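Local coordinates for siderophore enterobactin esterase (Emericella nidulans, PDB 6GUO), which hydrolyses the ester bonds of the bacterial xenosiderophore enterobactin, releasing its iron inside the fungal cell, but does not cleave triacetylfusarinine C, at the interface of chains A and B. Numbering follows the deposited sequence. Chains: chain A/B, Putative siderophore-degrading esterase (Eurofung).

The interface of chains A and B. Residues chain A 277, 279, 290, 293; chain B 280-282, 290.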
loop_
_atom_site.group_PDB
_atom_site.type_symbol
_atom_site.label_atom_id
_atom_site.label_comp_id
_atom_site.label_asym_id
_atom_site.label_seq_id
_atom_site.Cartn_x
_atom_site.Cartn_y
_atom_site.Cartn_z
ATOM N N LYS A 277 -3.161 16.969 -2.535
ATOM C CA LYS A 277 -2.529 16.493 -1.303
ATOM C C LYS A 277 -1.019 16.409 -1.496
ATOM O O LYS A 277 -0.541 15.736 -2.411
ATOM C CB LYS A 277 -3.096 15.121 -0.910
ATOM C CG LYS A 277 -2.417 14.425 0.270
ATOM C CD LYS A 277 -2.560 15.194 1.575
ATOM C CE LYS A 277 -1.667 14.618 2.671
ATOM N NZ LYS A 277 -2.265 13.452 3.369
ATOM N N TYR A 279 2.169 14.886 0.195
ATOM C CA TYR A 279 2.562 13.863 1.166
ATOM C C TYR A 279 3.939 14.211 1.721
ATOM O O TYR A 279 4.938 14.112 1.014
ATOM C CB TYR A 279 2.551 12.469 0.528
ATOM C CG TYR A 279 1.154 11.935 0.323
ATOM C CD1 TYR A 279 0.484 11.295 1.356
ATOM C CD2 TYR A 279 0.491 12.089 -0.896
ATOM C CE1 TYR A 279 -0.799 10.809 1.191
ATOM C CE2 TYR A 279 -0.800 11.609 -1.071
ATOM C CZ TYR A 279 -1.441 10.972 -0.022
ATOM O OH TYR A 279 -2.713 10.492 -0.166
ATOM N N PRO A 290 1.200 5.515 -0.346
ATOM C CA PRO A 290 0.318 6.496 0.303
ATOM C C PRO A 290 -0.677 7.180 -0.635
ATOM O O PRO A 290 -1.846 7.341 -0.266
ATOM C CB PRO A 290 1.291 7.526 0.887
ATOM C CG PRO A 290 2.567 6.788 1.074
ATOM C CD PRO A 290 2.613 5.720 0.019
ATOM N N SER A 293 -3.316 4.499 -1.771
ATOM C CA SER A 293 -4.182 4.277 -0.615
ATOM C C SER A 293 -5.112 5.467 -0.404
ATOM O O SER A 293 -6.319 5.297 -0.237
ATOM C CB SER A 293 -3.361 4.033 0.655
ATOM O OG SER A 293 -2.626 2.826 0.564
ATOM N N LEU B 280 0.051 13.019 8.445
ATOM C CA LEU B 280 -0.967 14.067 8.447
ATOM C C LEU B 280 -2.209 13.657 7.673
ATOM O O LEU B 280 -2.112 13.026 6.615
ATOM C CB LEU B 280 -0.427 15.368 7.845
ATOM C CG LEU B 280 0.694 16.092 8.584
ATOM C CD1 LEU B 280 1.026 17.378 7.844
ATOM C CD2 LEU B 280 0.319 16.391 10.032
ATOM N N ASP B 281 -3.368 14.022 8.222
ATOM C CA ASP B 281 -4.686 13.775 7.613
ATOM C C ASP B 281 -5.141 12.309 7.598
ATOM O O ASP B 281 -6.225 12.029 7.098
ATOM C CB ASP B 281 -4.777 14.338 6.184
ATOM C CG ASP B 281 -4.210 15.740 6.058
ATOM O OD1 ASP B 281 -4.565 16.607 6.884
ATOM O OD2 ASP B 281 -3.409 15.967 5.124
ATOM N N GLU B 282 -4.351 11.379 8.136
ATOM C CA GLU B 282 -4.718 9.969 8.085
ATOM C C GLU B 282 -5.422 9.568 9.371
ATOM O O GLU B 282 -5.104 10.080 10.444
ATOM C CB GLU B 282 -3.496 9.076 7.852
ATOM C CG GLU B 282 -2.647 9.420 6.632
ATOM C CD GLU B 282 -3.321 9.172 5.287
ATOM O OE1 GLU B 282 -4.525 8.843 5.220
ATOM O OE2 GLU B 282 -2.614 9.312 4.270
ATOM N N PRO B 290 0.096 3.822 4.238
ATOM C CA PRO B 290 1.223 4.739 4.385
ATOM C C PRO B 290 2.256 4.292 5.429
ATOM O O PRO B 290 3.453 4.340 5.160
ATOM C CB PRO B 290 0.554 6.046 4.804
ATOM C CG PRO B 290 -0.798 5.989 4.188
ATOM C CD PRO B 290 -1.191 4.542 4.179
HETATM O O HOH W 1 -0.129 12.418 4.872
HETATM O O HOH W 2 -2.982 8.449 1.934
#
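A:Lys277 and B:Asp281 meet tip to tip across the homodimer interface, forming a salt bridge of 3.3 Å between the side-chain amino NZ and the carboxylate OD2. As a hydrogen bond this pair is weak, and so is the one from NZ to the carbonyl O of B:Leu280. Water 1 supplements the second: it lies 2.8 Å from A:Lys277 NZ and also bonds B:Leu280 O, bridging the amino group to the loop backbone. The lysine leaves its strand with CG anti to the backbone N (chi1 173°), and bends at chi2 and at chi4 turn its amino group toward the B loop. On the way, its CG passes 3.5 Å above one face of the A:Tyr279 ring, toward the rim, so the tyrosine flanks the lysine stem.

B:Glu282 arrives at the edge of that same ring. Its OE2 lies in the ring plane, 3.9 Å from CE1, with the carboxylate turned only 22° from the ring. The carboxylate is linked to chain A through water 2, which joins B:Glu282 OE2, the phenol OH of A:Tyr279 and the backbone O of A:Pro290. A:Lys277 NZ is 4.3 Å from B:Glu282 OE2, near enough that its charge may add some attraction without direct contact.

The closer-fitting part is the end of the lysine chain, where CE as well as NZ lies against B:Asp281 OD2, although the direct hydrogen bonds there are weak. The two Pro290 rings meet more loosely, through carbon atoms at van der Waals distance, with B:Pro290 CG 4.1 Å from A:Pro290 CA. A:Ser293 adds its CB alongside CD of the B:Pro290 ring. Waters 1 and 2 mark the hydrated side.

In the alpha/beta-hydrolase fold, A:Lys277 and A:Tyr279 belong to strand 273-279, and both prolines to the first turn of the C-terminal helix that follows. B:Leu280, B:Asp281 and B:Glu282 begin the loop that joins the strand to this helix, and two-fold symmetry repeats the arrangement with the chains exchanged.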